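Local atomic coordinates of STIL N-terminal domain-containing protein (PDB entry 5OI9), a protein that probably works in centriole assembly through CEP85 binding and PLK4 activation, as a STIL-family centrosomal protein of which this chain is the N-terminal domain. Residues F72-L77 and I89-P94; V118-S123 and L166-H171. All blocks are in the same frame, centred on the assembly; numbering follows the deposited sequence.

Contact 1 (F72-L77 and I89-P94); sequences FLLGSL and IDRFDP
Arg91 has CG anti to its carbonyl carbon (chi1 -78°) and bends at chi3 (-68°), which folds the guanidinium back over Leu74, whose CG is likewise anti to its own carbonyl carbon. Leu74 CB sits over the centre of one guanidinium face, 3.7 Å from Arg91 CZ, and the two side chains cross nearly at right angles. At the edge of the guanidinium, Asp90 OD1 forms a long salt bridge to Arg91 NE (3.5 Å), while Asp117 pairs with Arg91 NH2. An alanine in place of Arg91 would probably uncover Leu74 on this side and leave Asp90 and Asp117 without their shared cation. The strands form an antiparallel beta hairpin with a classic beta bulge, in which Asp90 and Arg91 together face Leu74. Its O accepts two weak bonds, from Asp90 N and Arg91 N, whereas Leu74 N gives a straighter one to Arg91 O (2.8 Å). Phe72 and Asp93 exchange a pair of backbone hydrogen bonds. On the opposite face of the sheet Leu73 CB meets Ile89 CG2 at 3.6 Å, and Leu73 CD2 comes to the edge of the Phe92 ring. That ring, with CG anti to its backbone N, also packs on helix 45-61.

Contact 2 (V118-S123 and L166-H171); sequences VIIPLS and LSLKIH
Two nearly linear backbone hydrogen bonds join the strands: Ile170 N gives one to Pro121 O (3.1 Å), and Ile170 O receives the other from Ser123 N (3.0 Å). Both donors approach nearly along the C=O axis, so Ile170 grips the neighbouring strand through its N and its O. Longer CA-H...O contacts run from Leu122 CA to Ile170 O and from His171 CA to Ser123 O.

Nearer the start of the strands a water donates to Ile119 O and accepts from Leu168 N, bridging the two strands across a gap too wide for a direct bond. Pro121 has no N-H for Leu168 O, and Pro121 CD lies 3.2 Å from that oxygen instead.

On one face, Ile120 CG2 (anti to its backbone N) reaches Ile170 CG1 at 3.7 Å, the two side chains crossing obliquely. Ile120 CG1 lies alongside Leu168 CD2, both side chains pointing the same way. Leu122 has CG anti to its backbone N (chi1 173°), which brings CD1 to within 3.7 Å of Ile170 CG2. Beyond this apolar row, Leu73 packs on Leu122 and Ile170, while Val185 and Val189 of strand 180-192 touch Ile170 and Leu168.

The other face is more polar. Lys169, bent at chi3 and chi4, curls its NZ back to 3.6 Å from Pro121 CB. Ser123 CB meets His171 CD2, Ser123 OG bonds to Lys70, and the His171 ring stacks on Phe137. Helix 139-155 covers Ser167 and Lys169 on this face and lies between the strands in sequence, making a right-handed beta-alpha-beta crossover typical of parallel strand pairs.

Overall arrangement
Contacts 1 and 2 are neighbouring parts of one mixed sheet, their centres about 9 Å apart. They meet where strand 69-79 runs antiparallel to strand 118-126, so the segments lie across the sheet in the order 89-94, 72-77, 118-123, 166-171. Probable hydrogen bonds cross this junction from Val118 N to Gly75 O (2.7 Å) and from Leu73 N to Ile120 O (2.9 Å). Side chains join the contacts on both faces: Leu73 CD1 packs on Ile170 CD1 at 3.6 Å, and Leu74 CD2 on Ile119 CD1 at the same distance. The local hairpin of contact 1 is complete in sequence before the longer parallel connection of contact 2 begins.

Contact 1 (F72-L77 and I89-P94)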
loop_
_atom_site.group_PDB
_atom_site.type_symbol
_atom_site.label_atom_id
_atom_site.label_comp_id
_atom_site.label_asym_id
_atom_site.label_seq_id
_atom_site.Cartn_x
_atom_site.Cartn_y
_atom_site.Cartn_z
ATOM N N PHE A 72 -5.230 17.034 5.261
ATOM C CA PHE A 72 -5.205 15.706 4.670
ATOM C C PHE A 72 -5.933 15.729 3.336
ATOM O O PHE A 72 -6.940 16.427 3.177
ATOM C CB PHE A 72 -5.857 14.653 5.588
ATOM C CG PHE A 72 -5.127 14.431 6.880
ATOM C CD1 PHE A 72 -3.986 13.646 6.919
ATOM C CD2 PHE A 72 -5.585 14.999 8.058
ATOM C CE1 PHE A 72 -3.310 13.437 8.108
ATOM C CE2 PHE A 72 -4.913 14.794 9.250
ATOM C CZ PHE A 72 -3.774 14.012 9.275
ATOM N N LEU A 73 -5.406 14.978 2.378
ATOM C CA LEU A 73 -6.167 14.553 1.217
ATOM C C LEU A 73 -6.541 13.088 1.405
ATOM O O LEU A 73 -5.804 12.318 2.026
ATOM C CB LEU A 73 -5.370 14.744 -0.077
ATOM C CG LEU A 73 -5.063 16.191 -0.476
ATOM C CD1 LEU A 73 -4.310 16.246 -1.794
ATOM C CD2 LEU A 73 -6.342 17.014 -0.557
ATOM N N LEU A 74 -7.709 12.713 0.898
ATOM C CA LEU A 74 -8.198 11.348 1.012
ATOM C C LEU A 74 -8.345 10.760 -0.381
ATOM O O LEU A 74 -8.913 11.401 -1.273
ATOM C CB LEU A 74 -9.532 11.289 1.763
ATOM C CG LEU A 74 -9.521 11.868 3.177
ATOM C CD1 LEU A 74 -10.841 11.601 3.878
ATOM C CD2 LEU A 74 -8.356 11.314 3.983
ATOM N N GLY A 75 -7.832 9.544 -0.563
ATOM C CA GLY A 75 -7.871 8.885 -1.850
ATOM C C GLY A 75 -8.268 7.430 -1.716
ATOM O O GLY A 75 -8.490 6.920 -0.616
ATOM N N SER A 76 -8.361 6.771 -2.867
ATOM C CA SER A 76 -8.627 5.345 -2.934
ATOM C C SER A 76 -7.552 4.681 -3.782
ATOM O O SER A 76 -7.007 5.288 -4.707
ATOM C CB SER A 76 -10.016 5.056 -3.518
ATOM O OG SER A 76 -10.120 5.563 -4.836
ATOM N N LEU A 77 -7.249 3.429 -3.453
ATOM C CA LEU A 77 -6.236 2.652 -4.155
ATOM C C LEU A 77 -6.926 1.707 -5.132
ATOM O O LEU A 77 -7.760 0.892 -4.725
ATOM C CB LEU A 77 -5.368 1.879 -3.161
ATOM C CG LEU A 77 -4.174 1.100 -3.717
ATOM C CD1 LEU A 77 -3.010 1.164 -2.743
ATOM C CD2 LEU A 77 -4.549 -0.349 -3.993
ATOM N N ILE A 89 -7.100 10.538 -5.806
ATOM C CA ILE A 89 -7.260 11.508 -4.728
ATOM C C ILE A 89 -8.348 12.496 -5.127
ATOM O O ILE A 89 -8.205 13.218 -6.122
ATOM C CB ILE A 89 -5.939 12.235 -4.431
ATOM C CG1 ILE A 89 -4.835 11.227 -4.102
ATOM C CG2 ILE A 89 -6.119 13.232 -3.298
ATOM C CD1 ILE A 89 -3.499 11.867 -3.780
ATOM N N ASP A 90 -9.434 12.545 -4.346
ATOM C CA ASP A 90 -10.568 13.390 -4.704
ATOM C C ASP A 90 -11.269 14.024 -3.506
ATOM O O ASP A 90 -12.366 14.569 -3.673
ATOM C CB ASP A 90 -11.591 12.587 -5.518
ATOM C CG ASP A 90 -12.232 11.469 -4.715
ATOM O OD1 ASP A 90 -11.602 10.992 -3.745
ATOM O OD2 ASP A 90 -13.364 11.065 -5.051
ATOM N N ARG A 91 -10.681 13.984 -2.312
ATOM C CA ARG A 91 -11.334 14.523 -1.128
ATOM C C ARG A 91 -10.336 15.305 -0.290
ATOM O O ARG A 91 -9.232 14.823 -0.021
ATOM C CB ARG A 91 -11.960 13.409 -0.284
ATOM C CG ARG A 91 -13.274 12.880 -0.825
ATOM C CD ARG A 91 -13.650 11.597 -0.118
ATOM N NE ARG A 91 -12.730 10.519 -0.463
ATOM C CZ ARG A 91 -12.406 9.524 0.353
ATOM N NH1 ARG A 91 -12.919 9.473 1.576
ATOM N NH2 ARG A 91 -11.559 8.585 -0.049
ATOM N N PHE A 92 -10.734 16.506 0.115
ATOM C CA PHE A 92 -9.969 17.320 1.047
ATOM C C PHE A 92 -10.566 17.191 2.441
ATOM O O PHE A 92 -11.789 17.131 2.602
ATOM C CB PHE A 92 -9.957 18.787 0.616
ATOM C CG PHE A 92 -9.499 19.730 1.691
ATOM C CD1 PHE A 92 -8.161 19.808 2.039
ATOM C CD2 PHE A 92 -10.407 20.537 2.357
ATOM C CE1 PHE A 92 -7.737 20.673 3.027
ATOM C CE2 PHE A 92 -9.989 21.404 3.347
ATOM C CZ PHE A 92 -8.652 21.474 3.683
ATOM N N ASP A 93 -9.699 17.150 3.444
ATOM C CA ASP A 93 -10.128 16.985 4.827
ATOM C C ASP A 93 -9.224 17.805 5.737
ATOM O O ASP A 93 -8.028 17.505 5.859
ATOM C CB ASP A 93 -10.102 15.506 5.219
ATOM C CG ASP A 93 -10.629 15.258 6.621
ATOM O OD1 ASP A 93 -11.226 16.181 7.216
ATOM O OD2 ASP A 93 -10.443 14.132 7.129
ATOM N N PRO A 94 -9.749 18.851 6.380
ATOM C CA PRO A 94 -8.902 19.652 7.280
ATOM C C PRO A 94 -8.380 18.863 8.464
ATOM O O PRO A 94 -7.298 19.173 8.977
ATOM C CB PRO A 94 -9.837 20.787 7.728
ATOM C CG PRO A 94 -10.952 20.800 6.725
ATOM C CD PRO A 94 -11.119 19.377 6.291
#

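Contact 2 (V118-S123 and L166-H171)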
loop_
_atom_site.group_PDB
_atom_site.type_symbol
_atom_site.label_atom_id
_atom_site.label_comp_id
_atom_site.label_asym_id
_atom_site.label_seq_id
_atom_site.Cartn_x
_atom_site.Cartn_y
_atom_site.Cartn_z
ATOM N N VAL A 118 -6.955 6.021 1.439
ATOM C CA VAL A 118 -5.543 6.383 1.465
ATOM C C VAL A 118 -5.420 7.736 2.158
ATOM O O VAL A 118 -6.054 8.711 1.745
ATOM C CB VAL A 118 -4.957 6.431 0.046
ATOM C CG1 VAL A 118 -3.505 6.880 0.087
ATOM C CG2 VAL A 118 -5.085 5.071 -0.629
ATOM N N ILE A 119 -4.622 7.790 3.219
ATOM C CA ILE A 119 -4.420 9.023 3.972
ATOM C C ILE A 119 -3.165 9.704 3.445
ATOM O O ILE A 119 -2.062 9.155 3.544
ATOM C CB ILE A 119 -4.309 8.750 5.479
ATOM C CG1 ILE A 119 -5.486 7.898 5.964
ATOM C CG2 ILE A 119 -4.241 10.061 6.250
ATOM C CD1 ILE A 119 -6.826 8.592 5.872
ATOM N N ILE A 120 -3.330 10.897 2.882
ATOM C CA ILE A 120 -2.202 11.653 2.342
ATOM C C ILE A 120 -2.039 12.943 3.138
ATOM O O ILE A 120 -2.848 13.869 2.988
ATOM C CB ILE A 120 -2.385 11.957 0.847
ATOM C CG1 ILE A 120 -2.670 10.673 0.062
ATOM C CG2 ILE A 120 -1.149 12.652 0.294
ATOM C CD1 ILE A 120 -4.135 10.471 -0.274
ATOM N N PRO A 121 -1.022 13.045 3.992
ATOM C CA PRO A 121 -0.751 14.324 4.662
ATOM C C PRO A 121 -0.476 15.413 3.636
ATOM O O PRO A 121 0.300 15.223 2.697
ATOM C CB PRO A 121 0.485 14.021 5.519
ATOM C CG PRO A 121 0.483 12.532 5.684
ATOM C CD PRO A 121 -0.084 11.990 4.410
ATOM N N LEU A 122 -1.134 16.554 3.814
ATOM C CA LEU A 122 -1.038 17.675 2.888
ATOM C C LEU A 122 -0.471 18.880 3.620
ATOM O O LEU A 122 -1.079 19.373 4.576
ATOM C CB LEU A 122 -2.403 18.013 2.285
ATOM C CG LEU A 122 -2.438 19.277 1.424
ATOM C CD1 LEU A 122 -1.541 19.117 0.210
ATOM C CD2 LEU A 122 -3.862 19.611 1.007
ATOM N N SER A 123 0.692 19.344 3.178
ATOM C CA SER A 123 1.305 20.563 3.682
ATOM C C SER A 123 1.201 21.637 2.614
ATOM O O SER A 123 1.622 21.423 1.471
ATOM C CB SER A 123 2.771 20.336 4.058
ATOM O OG SER A 123 2.884 19.535 5.222
ATOM N N LEU A 166 2.591 1.587 1.298
ATOM C CA LEU A 166 3.113 2.833 0.751
ATOM C C LEU A 166 2.718 3.996 1.649
ATOM O O LEU A 166 1.666 3.973 2.295
ATOM C CB LEU A 166 2.626 3.073 -0.684
ATOM C CG LEU A 166 1.124 3.010 -0.963
ATOM C CD1 LEU A 166 0.492 4.391 -0.873
ATOM C CD2 LEU A 166 0.870 2.384 -2.324
ATOM N N SER A 167 3.583 5.007 1.691
ATOM C CA SER A 167 3.323 6.237 2.430
ATOM C C SER A 167 3.483 7.404 1.469
ATOM O O SER A 167 4.576 7.633 0.943
ATOM C CB SER A 167 4.265 6.384 3.628
ATOM O OG SER A 167 4.023 7.601 4.308
ATOM N N LEU A 168 2.396 8.134 1.245
ATOM C CA LEU A 168 2.326 9.179 0.235
ATOM C C LEU A 168 2.061 10.518 0.908
ATOM O O LEU A 168 1.203 10.611 1.791
ATOM C CB LEU A 168 1.226 8.859 -0.783
ATOM C CG LEU A 168 1.020 9.783 -1.980
ATOM C CD1 LEU A 168 2.184 9.668 -2.954
ATOM C CD2 LEU A 168 -0.296 9.455 -2.668
ATOM N N LYS A 169 2.799 11.547 0.493
ATOM C CA LYS A 169 2.652 12.891 1.036
ATOM C C LYS A 169 2.636 13.890 -0.112
ATOM O O LYS A 169 3.156 13.619 -1.198
ATOM C CB LYS A 169 3.782 13.236 2.019
ATOM C CG LYS A 169 3.914 12.269 3.183
ATOM C CD LYS A 169 5.188 12.521 3.972
ATOM C CE LYS A 169 5.133 13.848 4.711
ATOM N NZ LYS A 169 4.100 13.837 5.783
ATOM N N ILE A 170 2.034 15.053 0.135
ATOM C CA ILE A 170 1.940 16.109 -0.867
ATOM C C ILE A 170 2.322 17.439 -0.231
ATOM O O ILE A 170 1.846 17.774 0.858
ATOM C CB ILE A 170 0.531 16.194 -1.487
ATOM C CG1 ILE A 170 0.229 14.929 -2.290
ATOM C CG2 ILE A 170 0.414 17.417 -2.388
ATOM C CD1 ILE A 170 -1.127 14.936 -2.948
ATOM N N HIS A 171 3.191 18.186 -0.910
ATOM C CA HIS A 171 3.495 19.575 -0.583
ATOM C C HIS A 171 2.901 20.467 -1.664
ATOM O O HIS A 171 3.135 20.241 -2.858
ATOM C CB HIS A 171 5.004 19.816 -0.488
ATOM C CG HIS A 171 5.682 19.035 0.595
ATOM N ND1 HIS A 171 7.037 18.783 0.588
ATOM C CD2 HIS A 171 5.199 18.459 1.719
ATOM C CE1 HIS A 171 7.358 18.081 1.660
ATOM N NE2 HIS A 171 6.260 17.871 2.363
HETATM O O HOH W 1 -0.266 7.325 2.251
#